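Local coordinates for protein (GYP1P) (Saccharomyces cerevisiae, PDB 1FKM) that stimulates GTP hydrolysis by Ypt/Rab GTPases such as Ypt1 and Ypt7 through its TBC domain, lending arginine and glutamine fingers to the GTPase, at residues E91-I94 with P95-N98; Q105-S108 with V109-S112; S127-Q131 with G132-L136. All coordinates share one frame; numbering follows the deposited sequence.

All three contacts are local turns within the TBC domain of Gyp1p. Contacts 1 and 3 carry the arginine and glutamine fingers and meet directly: Asp93 OD2 pairs with Tyr129 OH, and Thr97 OG1 with Asn134 ND2. Contact 1 is partly buried at the end of helix 83-93 and relies on a salt bridge and one carbonyl, Asp93 O, that takes two donors. Contact 3, which opens helix 133-145, is largely buried, with Gln131 exposed, and glycine and amide chemistry shape it. Contact 2, the partly buried start of helix 107-123, is an ordinary helical turn that touches contact 1 through Gln110 and Gln105 but stays about 9 Å from contact 3 at the nearest atoms.

Contact 1: residues E91-I94 with P95-N98; sequences EIDI and PRTN
Ile94 O receives the backbone N of Thr97 at 2.9 Å in a nearly straight bond (167°), and Asp93 O takes the N of Arg96 at 3.1 Å, as the chain leaves helix 83-93 in a tight turn. Pro95, having no N-H, cannot continue the helical hydrogen bonding, which fits a place where the helix gives way to a turn; its ring carbon CD packs 2.9 Å from Glu91 O. Asp93 O is gripped twice, for Thr97 OG1 also donates to it at 3.0 Å from the other face of the carbonyl plane. A threonine fits well here, since the same hydroxyl meets Asn134 ND2 of helix 133-145 and ties the turn to it. Asp93 and Arg96 belong to the IxxDxxR signature of TBC domains, in which the arginine is the finger offered to the GTPase. The guanidinium is met at its edge, in plane, by Asp93 OD1, 2.9 Å from NH2 in a salt bridge, the carboxylate and guanidinium planes turned 33° apart. A bend at chi3 (-63°) folds the arginine chain back toward the helix end, where NE makes a weak bond to Ile92 O at 3.0 Å. NH2 also passes 3.6 Å from CG2 of Ile92, whose side chain runs alongside that of Arg96. The second carboxylate oxygen of Asp93, OD2, is held by Tyr129 OH and more weakly by NE2 of Gln131, so this one acid probably helps to place both fingers. A leucine in place of Asp93 would probably leave the Arg96 guanidinium without its charge mate and freer to turn, and Tyr129 OH without its acceptor. Ile94 is buried, its side chain packing on Gln110, Gln114 and Leu117 of helix 107-123.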
ATOM      1  N   GLU A  91      -5.756  18.429  -5.403  1.00 24.78           N
ATOM      2  CA  GLU A  91      -6.570  19.114  -4.410  1.00 29.16           C
ATOM      3  C   GLU A  91      -7.995  18.574  -4.435  1.00 29.10           C
ATOM      4  O   GLU A  91      -8.677  18.531  -3.410  1.00 28.58           O
ATOM      5  CB  GLU A  91      -6.581  20.608  -4.720  1.00 45.95           C
ATOM      6  CG  GLU A  91      -7.414  21.454  -3.791  1.00 54.17           C
ATOM      7  CD  GLU A  91      -7.582  22.865  -4.318  1.00 58.06           C
ATOM      8  OE1 GLU A  91      -6.557  23.504  -4.640  1.00 58.76           O
ATOM      9  OE2 GLU A  91      -8.737  23.333  -4.409  1.00 61.35           O
ATOM     10  N   ILE A  92      -8.439  18.167  -5.618  1.00 27.39           N
ATOM     11  CA  ILE A  92      -9.778  17.625  -5.795  1.00 28.70           C
ATOM     12  C   ILE A  92      -9.951  16.244  -5.152  1.00 29.91           C
ATOM     13  O   ILE A  92     -11.040  15.903  -4.689  1.00 28.36           O
ATOM     14  CB  ILE A  92     -10.127  17.538  -7.297  1.00 38.76           C
ATOM     15  CG1 ILE A  92     -10.231  18.952  -7.877  1.00 38.65           C
ATOM     16  CG2 ILE A  92     -11.422  16.771  -7.502  1.00 39.35           C
ATOM     17  CD1 ILE A  92     -10.423  18.995  -9.383  1.00 38.83           C
ATOM     18  N   ASP A  93      -8.882  15.455  -5.109  1.00 29.42           N
ATOM     19  CA  ASP A  93      -8.963  14.116  -4.526  1.00 30.37           C
ATOM     20  C   ASP A  93      -8.588  13.978  -3.051  1.00 30.11           C
ATOM     21  O   ASP A  93      -9.124  13.115  -2.353  1.00 30.12           O
ATOM     22  CB  ASP A  93      -8.115  13.137  -5.342  1.00 42.46           C
ATOM     23  CG  ASP A  93      -8.809  12.681  -6.608  1.00 45.16           C
ATOM     24  OD1 ASP A  93      -9.931  13.160  -6.881  1.00 45.73           O
ATOM     25  OD2 ASP A  93      -8.233  11.839  -7.329  1.00 46.50           O
ATOM     26  N   ILE A  94      -7.680  14.817  -2.568  1.00 27.28           N
ATOM     27  CA  ILE A  94      -7.244  14.728  -1.179  1.00 28.84           C
ATOM     28  C   ILE A  94      -8.375  14.726  -0.142  1.00 30.86           C
ATOM     29  O   ILE A  94      -8.525  13.762   0.614  1.00 29.65           O
ATOM     30  CB  ILE A  94      -6.248  15.861  -0.836  1.00 34.20           C
ATOM     31  CG1 ILE A  94      -4.950  15.660  -1.618  1.00 34.37           C
ATOM     32  CG2 ILE A  94      -5.964  15.878   0.664  1.00 35.24           C
ATOM     33  CD1 ILE A  94      -4.229  14.368  -1.287  1.00 35.46           C
ATOM     34  N   PRO A  95      -9.182  15.798  -0.095  1.00 34.86           N
ATOM     35  CA  PRO A  95     -10.287  15.887   0.866  1.00 35.93           C
ATOM     36  C   PRO A  95     -11.260  14.713   0.796  1.00 35.69           C
ATOM     37  O   PRO A  95     -12.010  14.464   1.741  1.00 37.02           O
ATOM     38  CB  PRO A  95     -10.963  17.209   0.494  1.00 45.98           C
ATOM     39  CG  PRO A  95      -9.844  18.018  -0.065  1.00 46.61           C
ATOM     40  CD  PRO A  95      -9.131  17.011  -0.931  1.00 46.20           C
ATOM     41  N   ARG A  96     -11.239  13.992  -0.320  1.00 32.14           N
ATOM     42  CA  ARG A  96     -12.137  12.859  -0.515  1.00 32.87           C
ATOM     43  C   ARG A  96     -11.498  11.481  -0.308  1.00 33.76           C
ATOM     44  O   ARG A  96     -12.133  10.457  -0.565  1.00 34.38           O
ATOM     45  CB  ARG A  96     -12.750  12.932  -1.918  1.00 37.66           C
ATOM     46  CG  ARG A  96     -13.404  14.274  -2.241  1.00 40.77           C
ATOM     47  CD  ARG A  96     -14.164  14.227  -3.563  1.00 45.21           C
ATOM     48  NE  ARG A  96     -13.289  13.967  -4.704  1.00 48.81           N
ATOM     49  CZ  ARG A  96     -13.725  13.717  -5.937  1.00 50.82           C
ATOM     50  NH1 ARG A  96     -15.027  13.692  -6.188  1.00 52.17           N
ATOM     51  NH2 ARG A  96     -12.860  13.491  -6.917  1.00 51.20           N
ATOM     52  N   THR A  97     -10.252  11.455   0.159  1.00 33.33           N
ATOM     53  CA  THR A  97      -9.539  10.197   0.401  1.00 33.17           C
ATOM     54  C   THR A  97      -9.845   9.646   1.797  1.00 31.67           C
ATOM     55  O   THR A  97      -9.832  10.389   2.775  1.00 31.27           O
ATOM     56  CB  THR A  97      -8.011  10.396   0.263  1.00 33.10           C
ATOM     57  OG1 THR A  97      -7.707  10.805  -1.075  1.00 32.58           O
ATOM     58  CG2 THR A  97      -7.267   9.106   0.569  1.00 35.60           C
ATOM     59  N   ASN A  98     -10.112   8.343   1.879  1.00 28.60           N
ATOM     60  CA  ASN A  98     -10.442   7.683   3.150  1.00 28.90           C
ATOM     61  C   ASN A  98     -11.439   8.497   3.971  1.00 26.95           C
ATOM     62  O   ASN A  98     -11.167   8.860   5.115  1.00 24.78           O
ATOM     63  CB  ASN A  98      -9.184   7.448   3.994  1.00 36.40           C
ATOM     64  CG  ASN A  98      -8.246   6.435   3.375  1.00 38.72           C
ATOM     65  OD1 ASN A  98      -8.680   5.411   2.851  1.00 40.82           O
ATOM     66  ND2 ASN A  98      -6.947   6.707   3.448  1.00 40.63           N
TER

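Contact 2: residues Q105-S108 with V109-S112; sequences QFKS and VQNS
Gln110 lies one turn further along than Lys107 and Phe106, and its side chain runs back along the start of helix 107-123. CB is 3.8 Å from Phe106 O, and CG, set anti to the carbonyl carbon (chi1 -76°), comes to 3.6 Å from the same oxygen. From there the chain extends toward the helix start and splits at the amide. OE1 lies 3.3 Å from Lys107 NZ, a weak hydrogen bond, and also brushes the ring of Pro95. NE2 stands 3.2 Å from Gln105 O, at a poor angle for bonding, and its weak hydrogen bond goes to Tyr104 O. A glutamine suits this spot because one long, flat group can offer an acceptor to the lysine and a donor to the chain just before the helix. Lys107 reaches OE1 by a bend at chi2, after which its methylenes run straight to NZ, crossing the glutamine at a slant. The backbone here is already regular alpha-helix. Phe106, the N-cap residue, receives Gln110 N on its O at 3.0 Å in a nearly straight bond (163°), and Lys107 O receives Asn111 N at 2.9 Å. Ser112 N follows on Ser108 O at 3.1 Å. Phe106 CB packs on Val109 CG2, 4.0 Å away, a small apolar contact. Short serine side chains suit places where the helix meets other parts of the fold: Ser108 OG bonds Asp161 OD1 in a loop, and Ser112 OG bonds Glu175 OE2 of helix 168-186. Val109 and Ser112 press on Phe141 of helix 133-145. One side of this first turn thus faces helices 133-145 and 168-186 and the loop carrying Asp161, while Lys107 and Asn111 are exposed.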
ATOM      1  N   GLN A 105      -9.291  13.856   7.493  1.00 26.42           N
ATOM      2  CA  GLN A 105     -10.018  15.105   7.345  1.00 28.83           C
ATOM      3  C   GLN A 105      -9.267  16.245   8.018  1.00 29.13           C
ATOM      4  O   GLN A 105      -9.606  17.408   7.831  1.00 30.04           O
ATOM      5  CB  GLN A 105     -11.436  15.000   7.915  1.00 28.00           C
ATOM      6  CG  GLN A 105     -12.385  14.195   7.042  1.00 28.63           C
ATOM      7  CD  GLN A 105     -12.315  12.707   7.316  1.00 29.66           C
ATOM      8  OE1 GLN A 105     -12.703  12.252   8.389  1.00 30.58           O
ATOM      9  NE2 GLN A 105     -11.820  11.941   6.347  1.00 30.08           N
ATOM     10  N   PHE A 106      -8.242  15.917   8.801  1.00 23.44           N
ATOM     11  CA  PHE A 106      -7.457  16.953   9.460  1.00 24.82           C
ATOM     12  C   PHE A 106      -6.708  17.736   8.391  1.00 25.99           C
ATOM     13  O   PHE A 106      -6.158  17.151   7.459  1.00 24.87           O
ATOM     14  CB  PHE A 106      -6.465  16.333  10.446  1.00 24.15           C
ATOM     15  CG  PHE A 106      -7.113  15.749  11.669  1.00 25.12           C
ATOM     16  CD1 PHE A 106      -7.965  16.523  12.458  1.00 26.84           C
ATOM     17  CD2 PHE A 106      -6.872  14.429  12.039  1.00 24.99           C
ATOM     18  CE1 PHE A 106      -8.568  15.987  13.600  1.00 26.72           C
ATOM     19  CE2 PHE A 106      -7.467  13.884  13.171  1.00 27.00           C
ATOM     20  CZ  PHE A 106      -8.319  14.665  13.955  1.00 28.27           C
ATOM     21  N   LYS A 107      -6.691  19.058   8.520  1.00 25.67           N
ATOM     22  CA  LYS A 107      -6.012  19.900   7.539  1.00 27.28           C
ATOM     23  C   LYS A 107      -4.519  19.637   7.436  1.00 24.92           C
ATOM     24  O   LYS A 107      -3.943  19.741   6.353  1.00 22.97           O
ATOM     25  CB  LYS A 107      -6.249  21.382   7.846  1.00 39.26           C
ATOM     26  CG  LYS A 107      -7.580  21.902   7.334  1.00 47.15           C
ATOM     27  CD  LYS A 107      -7.683  21.756   5.819  1.00 51.86           C
ATOM     28  CE  LYS A 107      -9.036  22.221   5.305  1.00 57.43           C
ATOM     29  NZ  LYS A 107      -9.166  22.029   3.833  1.00 61.63           N
ATOM     30  N   SER A 108      -3.890  19.300   8.558  1.00 24.30           N
ATOM     31  CA  SER A 108      -2.462  19.025   8.559  1.00 24.68           C
ATOM     32  C   SER A 108      -2.181  17.809   7.685  1.00 22.23           C
ATOM     33  O   SER A 108      -1.195  17.779   6.949  1.00 24.60           O
ATOM     34  CB  SER A 108      -1.963  18.772   9.986  1.00 33.03           C
ATOM     35  OG  SER A 108      -2.572  17.621  10.541  1.00 37.02           O
ATOM     36  N   VAL A 109      -3.056  16.814   7.762  1.00 23.08           N
ATOM     37  CA  VAL A 109      -2.902  15.592   6.975  1.00 21.85           C
ATOM     38  C   VAL A 109      -3.175  15.860   5.499  1.00 22.61           C
ATOM     39  O   VAL A 109      -2.445  15.382   4.631  1.00 22.82           O
ATOM     40  CB  VAL A 109      -3.850  14.482   7.477  1.00 19.96           C
ATOM     41  CG1 VAL A 109      -3.766  13.259   6.564  1.00 19.24           C
ATOM     42  CG2 VAL A 109      -3.468  14.092   8.905  1.00 19.75           C
ATOM     43  N   GLN A 110      -4.222  16.625   5.211  1.00 19.10           N
ATOM     44  CA  GLN A 110      -4.541  16.942   3.825  1.00 21.78           C
ATOM     45  C   GLN A 110      -3.393  17.695   3.155  1.00 20.72           C
ATOM     46  O   GLN A 110      -3.018  17.389   2.025  1.00 19.19           O
ATOM     47  CB  GLN A 110      -5.829  17.767   3.752  1.00 25.78           C
ATOM     48  CG  GLN A 110      -7.086  16.936   3.961  1.00 30.57           C
ATOM     49  CD  GLN A 110      -8.345  17.777   3.976  1.00 33.67           C
ATOM     50  OE1 GLN A 110      -8.402  18.837   3.356  1.00 38.49           O
ATOM     51  NE2 GLN A 110      -9.367  17.299   4.669  1.00 36.02           N
ATOM     52  N   ASN A 111      -2.835  18.679   3.855  1.00 21.14           N
ATOM     53  CA  ASN A 111      -1.730  19.460   3.311  1.00 22.16           C
ATOM     54  C   ASN A 111      -0.471  18.610   3.112  1.00 21.13           C
ATOM     55  O   ASN A 111       0.274  18.804   2.145  1.00 20.80           O
ATOM     56  CB  ASN A 111      -1.409  20.650   4.224  1.00 28.74           C
ATOM     57  CG  ASN A 111      -2.558  21.640   4.320  1.00 32.59           C
ATOM     58  OD1 ASN A 111      -3.237  21.909   3.335  1.00 33.93           O
ATOM     59  ND2 ASN A 111      -2.768  22.196   5.507  1.00 35.41           N
ATOM     60  N   SER A 112      -0.227  17.676   4.027  1.00 21.37           N
ATOM     61  CA  SER A 112       0.939  16.804   3.914  1.00 19.96           C
ATOM     62  C   SER A 112       0.800  15.888   2.703  1.00 19.96           C
ATOM     63  O   SER A 112       1.734  15.755   1.914  1.00 19.01           O
ATOM     64  CB  SER A 112       1.112  15.952   5.176  1.00 22.46           C
ATOM     65  OG  SER A 112       1.682  16.703   6.233  1.00 22.03           O
TER

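Contact 3: residues S127-Q131 with G132-L136; sequences SGYVQ and GINDL
Gly132, the N-cap of helix 133-145, follows Gln131 with a phi of 125° that suits glycine alone, since any CB would run into Gln131 O. Its O accepts Leu136 N, the first regular bond of the helix; glycine has no side chain with which to cap. Ile133 comes next, its N bonded to Val130 O at 3.1 Å and nearly straight, which folds the loop against the helix start. Its CG1 reaches Val130 CB at 4.4 Å, and the branched chain sinks among Leu117, Tyr193 and Leu186, where an apolar residue belongs. Tyr129 and Gln131 form the YxQ signature of TBC domains, whose glutamine is the finger supplied in trans to the GTPase. Asn134 then turns back. Its CG sits between the backbone N and carbonyl carbon (chi1 57°), the crowded position, which swings OD1 to within 2.8 Å of Gly132 N, met nearly along the C=O axis. OD1 also lies 3.1 Å from Tyr129 OH, with ring and amide planes 71° apart. Both groups are engaged with the turn 93-97 as well, the amide through Thr97 and the tyrosine hydroxyl through Asp93, so asparagine, donor and acceptor at once, suits a place between two turns.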
ATOM      1  N   SER A 127       3.146   9.811 -16.067  1.00 35.73           N
ATOM      2  CA  SER A 127       1.951   9.418 -15.330  1.00 35.64           C
ATOM      3  C   SER A 127       1.148  10.632 -14.892  1.00 35.45           C
ATOM      4  O   SER A 127      -0.064  10.707 -15.115  1.00 35.43           O
ATOM      5  CB  SER A 127       2.329   8.620 -14.075  1.00 33.29           C
ATOM      6  OG  SER A 127       3.214   7.550 -14.374  1.00 36.86           O
ATOM      7  N   GLY A 128       1.842  11.585 -14.275  1.00 33.90           N
ATOM      8  CA  GLY A 128       1.176  12.754 -13.747  1.00 31.84           C
ATOM      9  C   GLY A 128       0.438  12.179 -12.554  1.00 30.95           C
ATOM     10  O   GLY A 128       0.766  11.074 -12.116  1.00 28.76           O
ATOM     11  N   TYR A 129      -0.543  12.894 -12.018  1.00 26.61           N
ATOM     12  CA  TYR A 129      -1.289  12.353 -10.894  1.00 26.46           C
ATOM     13  C   TYR A 129      -2.346  11.400 -11.444  1.00 26.30           C
ATOM     14  O   TYR A 129      -3.029  11.715 -12.417  1.00 25.78           O
ATOM     15  CB  TYR A 129      -1.979  13.459 -10.094  1.00 27.49           C
ATOM     16  CG  TYR A 129      -2.973  12.899  -9.102  1.00 28.06           C
ATOM     17  CD1 TYR A 129      -2.542  12.141  -8.012  1.00 28.75           C
ATOM     18  CD2 TYR A 129      -4.343  13.069  -9.287  1.00 29.14           C
ATOM     19  CE1 TYR A 129      -3.451  11.561  -7.136  1.00 30.27           C
ATOM     20  CE2 TYR A 129      -5.261  12.494  -8.417  1.00 30.18           C
ATOM     21  CZ  TYR A 129      -4.807  11.740  -7.342  1.00 30.38           C
ATOM     22  OH  TYR A 129      -5.705  11.164  -6.470  1.00 34.30           O
ATOM     23  N   VAL A 130      -2.474  10.232 -10.824  1.00 22.69           N
ATOM     24  CA  VAL A 130      -3.457   9.255 -11.263  1.00 23.01           C
ATOM     25  C   VAL A 130      -4.267   8.803 -10.064  1.00 22.58           C
ATOM     26  O   VAL A 130      -3.706   8.431  -9.031  1.00 21.04           O
ATOM     27  CB  VAL A 130      -2.781   8.022 -11.902  1.00 32.80           C
ATOM     28  CG1 VAL A 130      -3.844   7.063 -12.439  1.00 33.78           C
ATOM     29  CG2 VAL A 130      -1.845   8.466 -13.010  1.00 35.96           C
ATOM     30  N   GLN A 131      -5.587   8.848 -10.198  1.00 26.43           N
ATOM     31  CA  GLN A 131      -6.471   8.438  -9.118  1.00 29.45           C
ATOM     32  C   GLN A 131      -6.097   7.007  -8.752  1.00 29.22           C
ATOM     33  O   GLN A 131      -5.987   6.134  -9.622  1.00 27.68           O
ATOM     34  CB  GLN A 131      -7.932   8.526  -9.565  1.00 46.54           C
ATOM     35  CG  GLN A 131      -8.933   8.401  -8.430  1.00 53.80           C
ATOM     36  CD  GLN A 131     -10.329   8.834  -8.836  1.00 57.80           C
ATOM     37  OE1 GLN A 131     -10.952   8.227  -9.710  1.00 59.25           O
ATOM     38  NE2 GLN A 131     -10.825   9.893  -8.204  1.00 59.48           N
ATOM     39  N   GLY A 132      -5.891   6.781  -7.460  1.00 28.53           N
ATOM     40  CA  GLY A 132      -5.488   5.475  -6.982  1.00 26.81           C
ATOM     41  C   GLY A 132      -4.208   5.644  -6.185  1.00 26.87           C
ATOM     42  O   GLY A 132      -3.992   4.962  -5.181  1.00 25.41           O
ATOM     43  N   ILE A 133      -3.352   6.562  -6.631  1.00 22.46           N
ATOM     44  CA  ILE A 133      -2.096   6.823  -5.935  1.00 22.83           C
ATOM     45  C   ILE A 133      -2.396   7.495  -4.599  1.00 21.08           C
ATOM     46  O   ILE A 133      -1.629   7.367  -3.639  1.00 22.23           O
ATOM     47  CB  ILE A 133      -1.175   7.733  -6.764  1.00 28.17           C
ATOM     48  CG1 ILE A 133      -0.858   7.069  -8.107  1.00 30.65           C
ATOM     49  CG2 ILE A 133       0.111   8.000  -6.002  1.00 29.20           C
ATOM     50  CD1 ILE A 133      -0.155   5.731  -7.977  1.00 34.69           C
ATOM     51  N   ASN A 134      -3.514   8.212  -4.539  1.00 21.71           N
ATOM     52  CA  ASN A 134      -3.914   8.880  -3.301  1.00 22.41           C
ATOM     53  C   ASN A 134      -4.254   7.828  -2.249  1.00 23.13           C
ATOM     54  O   ASN A 134      -4.121   8.067  -1.050  1.00 23.32           O
ATOM     55  CB  ASN A 134      -5.114   9.802  -3.543  1.00 21.77           C
ATOM     56  CG  ASN A 134      -6.310   9.077  -4.128  1.00 23.98           C
ATOM     57  OD1 ASN A 134      -6.198   8.373  -5.132  1.00 24.15           O
ATOM     58  ND2 ASN A 134      -7.469   9.256  -3.506  1.00 24.25           N
ATOM     59  N   ASP A 135      -4.692   6.658  -2.700  1.00 21.96           N
ATOM     60  CA  ASP A 135      -5.009   5.584  -1.769  1.00 24.03           C
ATOM     61  C   ASP A 135      -3.721   4.897  -1.322  1.00 23.58           C
ATOM     62  O   ASP A 135      -3.512   4.664  -0.130  1.00 23.00           O
ATOM     63  CB  ASP A 135      -5.917   4.539  -2.428  1.00 30.41           C
ATOM     64  CG  ASP A 135      -7.283   5.089  -2.780  1.00 34.07           C
ATOM     65  OD1 ASP A 135      -8.004   5.534  -1.861  1.00 34.49           O
ATOM     66  OD2 ASP A 135      -7.631   5.071  -3.978  1.00 37.28           O
ATOM     67  N   LEU A 136      -2.856   4.586  -2.288  1.00 20.74           N
ATOM     68  CA  LEU A 136      -1.605   3.880  -2.004  1.00 20.06           C
ATOM     69  C   LEU A 136      -0.648   4.557  -1.047  1.00 19.20           C
ATOM     70  O   LEU A 136       0.131   3.887  -0.374  1.00 20.46           O
ATOM     71  CB  LEU A 136      -0.855   3.575  -3.305  1.00 20.26           C
ATOM     72  CG  LEU A 136      -1.527   2.578  -4.247  1.00 23.37           C
ATOM     73  CD1 LEU A 136      -0.623   2.331  -5.450  1.00 26.40           C
ATOM     74  CD2 LEU A 136      -1.798   1.278  -3.512  1.00 24.13           C
TER